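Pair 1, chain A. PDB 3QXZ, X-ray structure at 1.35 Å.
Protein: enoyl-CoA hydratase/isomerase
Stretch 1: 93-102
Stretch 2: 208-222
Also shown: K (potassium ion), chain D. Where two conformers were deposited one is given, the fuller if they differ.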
# COMPACT_ATOMS: atom_id res chain seq x y z
N ALA A 93 5.06 -19.54 7.87
CA ALA A 93 4.06 -18.46 7.99
C ALA A 93 2.92 -18.80 7.02
O ALA A 93 3.13 -19.46 6.00
CB ALA A 93 4.66 -17.14 7.63
N ALA A 94 1.72 -18.33 7.32
CA ALA A 94 0.57 -18.62 6.47
C ALA A 94 0.82 -18.18 5.02
O ALA A 94 0.37 -18.86 4.08
CB ALA A 94 -0.68 -17.97 7.04
N PHE A 95 1.52 -17.05 4.84
CA PHE A 95 1.75 -16.51 3.49
C PHE A 95 2.79 -17.31 2.68
O PHE A 95 3.00 -16.99 1.51
CB PHE A 95 2.08 -14.99 3.54
CG PHE A 95 3.33 -14.68 4.29
CD1 PHE A 95 4.58 -14.88 3.71
CD2 PHE A 95 3.26 -14.17 5.59
CE1 PHE A 95 5.76 -14.61 4.42
CE2 PHE A 95 4.42 -13.89 6.31
CZ PHE A 95 5.66 -14.11 5.74
N GLU A 96 3.41 -18.32 3.28
CA GLU A 96 4.34 -19.20 2.58
C GLU A 96 3.64 -20.41 1.99
O GLU A 96 4.25 -21.17 1.23
CB GLU A 96 5.46 -19.66 3.53
CG GLU A 96 6.42 -18.51 3.85
CD GLU A 96 7.46 -18.79 4.94
OE1 GLU A 96 7.22 -19.57 5.86
OE2 GLU A 96 8.53 -18.14 4.89
N LEU A 97 2.37 -20.62 2.33
CA LEU A 97 1.63 -21.84 1.93
C LEU A 97 1.05 -21.73 0.52
O LEU A 97 0.85 -20.63 0.00
CB LEU A 97 0.48 -22.10 2.91
CG LEU A 97 0.84 -22.14 4.40
CD1 LEU A 97 -0.42 -22.48 5.20
CD2 LEU A 97 2.01 -23.08 4.71
N ARG A 98 0.74 -22.88 -0.08
CA ARG A 98 -0.04 -22.89 -1.32
C ARG A 98 -1.53 -22.70 -1.04
O ARG A 98 -2.28 -22.24 -1.90
CB ARG A 98 0.21 -24.20 -2.06
CG ARG A 98 1.67 -24.42 -2.41
CD ARG A 98 1.95 -25.82 -2.94
NE ARG A 98 1.44 -26.86 -2.05
CZ ARG A 98 2.12 -27.37 -1.03
NH1 ARG A 98 3.35 -26.94 -0.76
NH2 ARG A 98 1.58 -28.31 -0.27
N THR A 99 -1.95 -23.01 0.18
CA THR A 99 -3.35 -23.01 0.58
C THR A 99 -3.77 -21.66 1.13
O THR A 99 -3.12 -21.15 2.03
CB THR A 99 -3.58 -24.10 1.66
OG1 THR A 99 -3.16 -25.36 1.13
CG2 THR A 99 -5.04 -24.19 2.11
N PRO A 100 -4.88 -21.09 0.63
CA PRO A 100 -5.40 -19.83 1.19
C PRO A 100 -5.71 -19.95 2.67
O PRO A 100 -6.19 -21.00 3.14
CB PRO A 100 -6.69 -19.60 0.39
CG PRO A 100 -6.40 -20.23 -0.95
CD PRO A 100 -5.64 -21.49 -0.58
N VAL A 101 -5.42 -18.86 3.40
CA VAL A 101 -5.65 -18.80 4.84
C VAL A 101 -6.48 -17.55 5.14
O VAL A 101 -6.08 -16.44 4.76
CB VAL A 101 -4.31 -18.74 5.62
CG1 VAL A 101 -4.57 -18.54 7.11
CG2 VAL A 101 -3.53 -20.05 5.42
N ILE A 102 -7.62 -17.75 5.79
CA ILE A 102 -8.48 -16.66 6.24
C ILE A 102 -8.46 -16.61 7.76
O ILE A 102 -8.69 -17.64 8.42
CB ILE A 102 -9.94 -16.90 5.78
CG1 ILE A 102 -10.03 -17.01 4.25
CG2 ILE A 102 -10.87 -15.78 6.32
CD1 ILE A 102 -11.40 -17.52 3.73
N SER A 208 -5.27 -23.07 -9.55
CA SER A 208 -5.42 -21.62 -9.74
C SER A 208 -5.16 -20.87 -8.42
O SER A 208 -4.40 -19.89 -8.39
CB SER A 208 -6.84 -21.31 -10.23
OG SER A 208 -7.04 -21.81 -11.54
N ALA A 209 -5.80 -21.32 -7.34
CA ALA A 209 -5.58 -20.68 -6.04
C ALA A 209 -4.13 -20.79 -5.60
O ALA A 209 -3.55 -19.81 -5.13
CB ALA A 209 -6.49 -21.28 -4.99
N ALA A 210 -3.53 -21.97 -5.76
CA ALA A 210 -2.15 -22.19 -5.28
C ALA A 210 -1.16 -21.30 -6.04
O ALA A 210 -0.29 -20.67 -5.42
CB ALA A 210 -1.77 -23.66 -5.44
N LEU A 211 -1.26 -21.27 -7.37
CA LEU A 211 -0.30 -20.48 -8.15
C LEU A 211 -0.50 -19.00 -7.94
O LEU A 211 0.49 -18.25 -7.89
CB LEU A 211 -0.39 -20.83 -9.64
CG LEU A 211 0.08 -22.24 -10.00
CD1 LEU A 211 -0.11 -22.47 -11.51
CD2 LEU A 211 1.52 -22.55 -9.59
N THR A 212 -1.76 -18.56 -7.84
CA THR A 212 -2.04 -17.14 -7.60
C THR A 212 -1.51 -16.70 -6.22
O THR A 212 -0.84 -15.67 -6.12
CB THR A 212 -3.55 -16.90 -7.70
OG1 THR A 212 -3.99 -17.23 -9.04
CG2 THR A 212 -3.92 -15.42 -7.46
N LYS A 213 -1.78 -17.50 -5.18
CA LYS A 213 -1.28 -17.15 -3.85
C LYS A 213 0.23 -17.12 -3.84
O LYS A 213 0.83 -16.17 -3.32
CB LYS A 213 -1.79 -18.15 -2.82
CG LYS A 213 -1.20 -17.82 -1.43
CD LYS A 213 -1.81 -18.60 -0.29
CE LYS A 213 -1.09 -18.26 1.01
NZ LYS A 213 -1.89 -18.62 2.23
N ARG A 214 0.87 -18.14 -4.41
CA ARG A 214 2.32 -18.19 -4.36
C ARG A 214 3.00 -17.13 -5.19
O ARG A 214 4.05 -16.64 -4.78
CB ARG A 214 2.82 -19.60 -4.71
CG ARG A 214 2.46 -20.59 -3.60
CD ARG A 214 3.55 -20.80 -2.55
NE ARG A 214 4.34 -19.63 -2.19
CZ ARG A 214 4.00 -18.72 -1.27
NH1 ARG A 214 4.86 -17.72 -1.02
NH2 ARG A 214 2.81 -18.75 -0.65
N LEU A 215 2.42 -16.73 -6.32
CA LEU A 215 3.04 -15.64 -7.09
C LEU A 215 2.86 -14.31 -6.35
O LEU A 215 3.82 -13.53 -6.22
CB LEU A 215 2.49 -15.58 -8.52
CG LEU A 215 3.07 -14.44 -9.38
CD1 LEU A 215 4.61 -14.40 -9.38
CD2 LEU A 215 2.55 -14.60 -10.79
N LEU A 216 1.65 -14.05 -5.85
CA LEU A 216 1.42 -12.83 -5.09
C LEU A 216 2.47 -12.67 -3.98
O LEU A 216 3.13 -11.63 -3.86
CB LEU A 216 -0.00 -12.81 -4.53
CG LEU A 216 -0.38 -11.62 -3.65
CD1 LEU A 216 -0.58 -10.37 -4.43
CD2 LEU A 216 -1.66 -11.97 -2.88
N TRP A 217 2.62 -13.72 -3.18
CA TRP A 217 3.49 -13.63 -2.02
C TRP A 217 4.96 -13.82 -2.35
O TRP A 217 5.79 -13.10 -1.77
CB TRP A 217 3.03 -14.59 -0.93
CG TRP A 217 1.80 -14.14 -0.21
CD1 TRP A 217 0.55 -14.71 -0.23
CD2 TRP A 217 1.71 -13.00 0.65
NE1 TRP A 217 -0.32 -13.99 0.57
CE2 TRP A 217 0.38 -12.94 1.13
CE3 TRP A 217 2.63 -12.02 1.08
CZ2 TRP A 217 -0.05 -11.96 2.02
CZ3 TRP A 217 2.20 -11.05 1.97
CH2 TRP A 217 0.86 -11.01 2.41
N ASP A 218 5.33 -14.75 -3.24
CA ASP A 218 6.76 -14.87 -3.61
C ASP A 218 7.28 -13.56 -4.14
O ASP A 218 8.41 -13.17 -3.83
CB ASP A 218 7.02 -15.93 -4.68
CG ASP A 218 6.91 -17.37 -4.17
OD1 ASP A 218 6.87 -17.62 -2.94
OD2 ASP A 218 6.89 -18.25 -5.03
N ALA A 219 6.46 -12.86 -4.93
CA ALA A 219 6.90 -11.59 -5.50
C ALA A 219 7.19 -10.56 -4.40
O ALA A 219 8.19 -9.84 -4.47
CB ALA A 219 5.87 -11.08 -6.53
N GLN A 220 6.34 -10.54 -3.37
CA GLN A 220 6.58 -9.66 -2.21
C GLN A 220 7.79 -10.10 -1.41
O GLN A 220 8.62 -9.26 -1.05
CB GLN A 220 5.34 -9.62 -1.29
CG GLN A 220 4.09 -9.05 -1.91
CD GLN A 220 4.22 -7.59 -2.21
OE1 GLN A 220 4.79 -6.84 -1.41
NE2 GLN A 220 3.68 -7.15 -3.34
N MET A 221 7.90 -11.39 -1.13
CA MET A 221 8.97 -11.91 -0.28
C MET A 221 10.37 -11.70 -0.85
O MET A 221 11.33 -11.46 -0.09
CB MET A 221 8.78 -13.41 -0.04
CG MET A 221 7.56 -13.73 0.85
SD MET A 221 7.04 -15.45 0.69
CE MET A 221 8.43 -16.27 1.43
N THR A 222 10.49 -11.80 -2.17
CA THR A 222 11.78 -11.78 -2.84
C THR A 222 12.01 -10.50 -3.63
O THR A 222 13.08 -10.36 -4.24
CB THR A 222 11.96 -12.98 -3.80
OG1 THR A 222 10.99 -12.91 -4.85
CG2 THR A 222 11.84 -14.31 -3.06
K K D . -3.82 -28.17 1.05
O HOH W 1 -3.30 -28.66 -1.58

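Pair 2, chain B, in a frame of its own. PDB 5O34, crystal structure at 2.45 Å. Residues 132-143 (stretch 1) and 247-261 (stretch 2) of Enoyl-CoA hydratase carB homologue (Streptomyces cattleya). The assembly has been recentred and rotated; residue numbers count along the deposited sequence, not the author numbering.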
# COMPACT_ATOMS: atom_id res chain seq x y z
N TYR B 132 -10.08 -16.16 8.96
CA TYR B 132 -9.13 -15.22 8.35
C TYR B 132 -7.82 -15.13 9.13
O TYR B 132 -6.75 -15.12 8.51
CB TYR B 132 -9.74 -13.82 8.15
CG TYR B 132 -11.01 -13.77 7.32
CD1 TYR B 132 -11.28 -14.75 6.35
CD2 TYR B 132 -11.89 -12.70 7.42
CE1 TYR B 132 -12.42 -14.69 5.56
CE2 TYR B 132 -13.02 -12.62 6.61
CZ TYR B 132 -13.29 -13.62 5.70
OH TYR B 132 -14.44 -13.58 4.95
N THR B 133 -7.90 -15.13 10.48
CA THR B 133 -6.70 -15.06 11.33
C THR B 133 -5.85 -16.32 11.23
O THR B 133 -4.63 -16.18 11.19
CB THR B 133 -7.00 -14.69 12.79
OG1 THR B 133 -8.00 -15.55 13.34
CG2 THR B 133 -7.41 -13.22 12.95
N THR B 134 -6.47 -17.53 11.15
CA THR B 134 -5.69 -18.78 11.08
C THR B 134 -4.99 -18.91 9.70
O THR B 134 -3.78 -19.12 9.67
CB THR B 134 -6.52 -20.03 11.52
OG1 THR B 134 -5.64 -21.13 11.71
CG2 THR B 134 -7.58 -20.43 10.52
N VAL B 135 -5.73 -18.72 8.58
CA VAL B 135 -5.18 -18.79 7.22
C VAL B 135 -3.94 -17.88 7.08
O VAL B 135 -2.94 -18.30 6.49
CB VAL B 135 -6.26 -18.48 6.13
CG1 VAL B 135 -5.65 -18.40 4.73
CG2 VAL B 135 -7.38 -19.52 6.16
N ALA B 136 -3.99 -16.68 7.69
CA ALA B 136 -2.90 -15.69 7.69
C ALA B 136 -1.84 -15.92 8.77
O ALA B 136 -0.69 -15.50 8.58
CB ALA B 136 -3.48 -14.29 7.81
N ALA B 137 -2.19 -16.59 9.90
CA ALA B 137 -1.23 -16.80 10.99
C ALA B 137 -0.45 -18.13 10.95
O ALA B 137 0.58 -18.22 11.63
CB ALA B 137 -1.89 -16.63 12.35
N ILE B 138 -0.88 -19.15 10.17
CA ILE B 138 -0.16 -20.43 10.09
C ILE B 138 1.25 -20.23 9.48
O ILE B 138 1.46 -19.27 8.74
CB ILE B 138 -0.94 -21.61 9.41
CG1 ILE B 138 -1.28 -21.34 7.92
CG2 ILE B 138 -2.20 -21.99 10.21
CD1 ILE B 138 -1.20 -22.63 7.05
N SER B 139 2.21 -21.10 9.84
CA SER B 139 3.59 -20.99 9.36
C SER B 139 3.81 -21.45 7.90
O SER B 139 4.84 -21.14 7.32
CB SER B 139 4.54 -21.71 10.32
OG SER B 139 4.54 -23.11 10.10
N LYS B 140 2.84 -22.19 7.33
CA LYS B 140 2.91 -22.73 5.97
C LYS B 140 2.34 -21.75 4.92
O LYS B 140 1.24 -21.23 5.13
CB LYS B 140 2.14 -24.07 5.86
CG LYS B 140 2.29 -25.05 7.03
CD LYS B 140 3.66 -25.71 7.07
CE LYS B 140 3.90 -26.44 8.36
NZ LYS B 140 3.53 -27.86 8.24
N PRO B 141 3.01 -21.57 3.75
CA PRO B 141 2.43 -20.71 2.70
C PRO B 141 1.19 -21.36 2.11
O PRO B 141 1.11 -22.59 2.02
CB PRO B 141 3.54 -20.61 1.65
CG PRO B 141 4.76 -21.07 2.33
CD PRO B 141 4.32 -22.10 3.32
N VAL B 142 0.22 -20.53 1.72
CA VAL B 142 -1.05 -20.98 1.16
C VAL B 142 -1.22 -20.34 -0.22
O VAL B 142 -1.10 -19.12 -0.35
CB VAL B 142 -2.25 -20.66 2.10
CG1 VAL B 142 -3.53 -21.31 1.60
CG2 VAL B 142 -1.95 -21.09 3.54
N ILE B 143 -1.52 -21.16 -1.23
CA ILE B 143 -1.76 -20.71 -2.60
C ILE B 143 -3.23 -20.84 -2.90
O ILE B 143 -3.78 -21.92 -2.74
CB ILE B 143 -0.92 -21.51 -3.65
CG1 ILE B 143 0.59 -21.36 -3.40
CG2 ILE B 143 -1.29 -21.12 -5.09
CD1 ILE B 143 1.43 -22.43 -4.10
N ALA B 247 13.42 -21.78 6.80
CA ALA B 247 13.54 -20.48 6.14
C ALA B 247 12.18 -19.83 5.82
O ALA B 247 11.96 -18.67 6.15
CB ALA B 247 14.35 -20.63 4.85
N VAL B 248 11.27 -20.61 5.21
CA VAL B 248 9.94 -20.18 4.81
C VAL B 248 9.02 -20.01 6.03
O VAL B 248 8.31 -19.01 6.14
CB VAL B 248 9.34 -21.17 3.75
CG1 VAL B 248 7.88 -20.90 3.48
CG2 VAL B 248 10.13 -21.13 2.44
N GLN B 249 9.04 -21.00 6.95
CA GLN B 249 8.19 -21.07 8.13
C GLN B 249 8.58 -20.11 9.26
O GLN B 249 7.75 -19.85 10.12
CB GLN B 249 8.07 -22.51 8.62
CG GLN B 249 7.32 -23.40 7.61
CD GLN B 249 7.37 -24.89 7.85
OE1 GLN B 249 7.22 -25.69 6.92
NE2 GLN B 249 7.53 -25.32 9.09
N SER B 250 9.81 -19.57 9.25
CA SER B 250 10.25 -18.57 10.24
C SER B 250 9.97 -17.16 9.70
O SER B 250 10.18 -16.18 10.41
CB SER B 250 11.74 -18.70 10.54
OG SER B 250 12.08 -19.97 11.07
N THR B 251 9.51 -17.05 8.43
CA THR B 251 9.23 -15.79 7.73
C THR B 251 7.73 -15.51 7.60
O THR B 251 7.27 -14.45 8.03
CB THR B 251 9.97 -15.75 6.36
OG1 THR B 251 11.37 -15.92 6.57
CG2 THR B 251 9.74 -14.45 5.61
N ARG B 252 6.98 -16.46 7.00
CA ARG B 252 5.54 -16.38 6.73
C ARG B 252 4.71 -15.85 7.93
O ARG B 252 3.97 -14.88 7.74
CB ARG B 252 5.01 -17.74 6.23
CG ARG B 252 3.80 -17.65 5.31
CD ARG B 252 2.52 -17.93 6.05
NE ARG B 252 1.35 -17.78 5.18
CZ ARG B 252 0.09 -17.84 5.58
NH1 ARG B 252 -0.19 -18.05 6.86
NH2 ARG B 252 -0.90 -17.68 4.72
N PRO B 253 4.84 -16.39 9.17
CA PRO B 253 4.03 -15.86 10.28
C PRO B 253 4.47 -14.50 10.84
O PRO B 253 3.62 -13.77 11.34
CB PRO B 253 4.10 -16.97 11.34
CG PRO B 253 5.39 -17.62 11.10
CD PRO B 253 5.66 -17.54 9.62
N ARG B 254 5.77 -14.15 10.74
CA ARG B 254 6.28 -12.86 11.24
C ARG B 254 5.90 -11.71 10.30
O ARG B 254 5.40 -10.67 10.75
CB ARG B 254 7.80 -12.91 11.50
CG ARG B 254 8.24 -14.21 12.15
CD ARG B 254 9.37 -14.05 13.16
NE ARG B 254 10.18 -15.28 13.26
CZ ARG B 254 9.81 -16.39 13.89
NH1 ARG B 254 8.64 -16.45 14.51
NH2 ARG B 254 10.61 -17.45 13.91
N VAL B 255 6.08 -11.92 8.99
CA VAL B 255 5.74 -10.98 7.92
C VAL B 255 4.21 -10.69 7.88
O VAL B 255 3.80 -9.56 7.58
CB VAL B 255 6.31 -11.54 6.58
CG1 VAL B 255 5.55 -11.03 5.37
CG2 VAL B 255 7.81 -11.24 6.44
N ASN B 256 3.38 -11.68 8.24
CA ASN B 256 1.92 -11.56 8.30
C ASN B 256 1.36 -11.02 9.63
O ASN B 256 0.18 -10.68 9.67
CB ASN B 256 1.24 -12.89 7.95
CG ASN B 256 1.21 -13.23 6.48
OD1 ASN B 256 1.86 -12.60 5.64
ND2 ASN B 256 0.46 -14.27 6.14
N ALA B 257 2.18 -10.94 10.71
CA ALA B 257 1.74 -10.46 12.04
C ALA B 257 0.95 -9.11 12.01
O ALA B 257 -0.15 -9.09 12.55
CB ALA B 257 2.91 -10.39 13.01
N PRO B 258 1.42 -8.02 11.34
CA PRO B 258 0.59 -6.79 11.27
C PRO B 258 -0.79 -7.02 10.63
O PRO B 258 -1.79 -6.47 11.11
CB PRO B 258 1.45 -5.83 10.45
CG PRO B 258 2.86 -6.35 10.57
CD PRO B 258 2.71 -7.83 10.62
N PHE B 259 -0.85 -7.87 9.56
CA PHE B 259 -2.08 -8.23 8.85
C PHE B 259 -3.04 -9.01 9.77
O PHE B 259 -4.25 -8.73 9.79
CB PHE B 259 -1.75 -9.01 7.56
CG PHE B 259 -2.95 -9.39 6.72
CD1 PHE B 259 -3.53 -8.47 5.85
CD2 PHE B 259 -3.47 -10.68 6.77
CE1 PHE B 259 -4.64 -8.83 5.08
CE2 PHE B 259 -4.58 -11.03 5.99
CZ PHE B 259 -5.16 -10.10 5.15
N VAL B 260 -2.49 -9.95 10.56
CA VAL B 260 -3.26 -10.74 11.53
C VAL B 260 -3.83 -9.80 12.63
O VAL B 260 -5.00 -9.92 12.99
CB VAL B 260 -2.42 -11.90 12.13
CG1 VAL B 260 -3.15 -12.62 13.26
CG2 VAL B 260 -2.00 -12.90 11.04
N ALA B 261 -3.00 -8.85 13.12
CA ALA B 261 -3.40 -7.87 14.15
C ALA B 261 -4.54 -6.97 13.63
O ALA B 261 -5.46 -6.64 14.39
CB ALA B 261 -2.20 -7.02 14.55

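The sharpest difference between the two pairs is the number of basic side chains that gather the carbonyls of the first stretch. In pair 1 two successive residues of the helix share the work. Lys213(A), extended with all four chi angles t, donates from NZ to Ala94(A) O at 2.9 Å and to Thr99(A) O at 2.8 Å, while Arg214(A) NH2 reaches Phe95(A) O and Leu97(A) O, each at 2.8 Å. In pair 2 the position of Lys213(A) is taken by Arg252(B) and that of Arg214(A) by Pro253(B), which has no donor to offer. The single guanidinium of Arg252(B) covers much of the same ground: NH1 and NH2 both bond to Val135(B) O at 2.8 Å, and NH1 also bonds to Ile138(B) O at 2.8 Å.

These solutions stand on one backbone arrangement. Fourteen central residues superpose with an RMSD of 0.7 Å, and Lys213(A) and Arg252(B) coincide to 0.3 Å at CA. In pair 1 a 3-10 segment, and in pair 2 the end of a helix, gives way to a loop and then a strand, and its carbonyls lie within reach of the second stretch. Val135(B) matches Ala94(A), and Ile138(B) matches Leu97(A), so the first acceptor is served from the same helical position in both, whereas the second passes from Arg214(A) to Arg252(B). The carbonyl next to the first also changes donor: Phe95(A) O is held by Arg214(A), but its counterpart Ala136(B) O accepts from Asn256(B) ND2 at 3.0 Å.

Asn256(B) occupies the position of Trp217(A), so an amide that bonds to a carbonyl stands where an indole packs on a phenylalanine. Phe95(A) CB lies 3.6 Å from the centroid of the Trp217(A) five-membered ring, over its face, and Phe95(A) CD1 meets Met221(A) SD at 3.9 Å, with the sulfur at the phenyl edge. Ala136(B), matched to Phe95(A), is far smaller; its CB is 3.8 Å from both Phe259(B) CD2 and Val260(B) CG2. Large residues thus come from both stretches in pair 1, whereas in pair 2 the second stretch supplies the bulk around a small alanine.

At the other end the solutions converge. Pro100(A) CG packs on Ala209(A) CB at 4.2 Å, and the matched Pro141(B) CG approaches Val248(B) CG1 at 3.3 Å. Beside it, the CA-H...O contact recurs, with Ala210(A) CA to Arg98(A) O and Gln249(B) CA to Ser139(B) O both at 3.4 Å. The general lesson is that a shared backbone sets where carbonyls can be met, but not which side chain meets them, nor that every one is met across the pair.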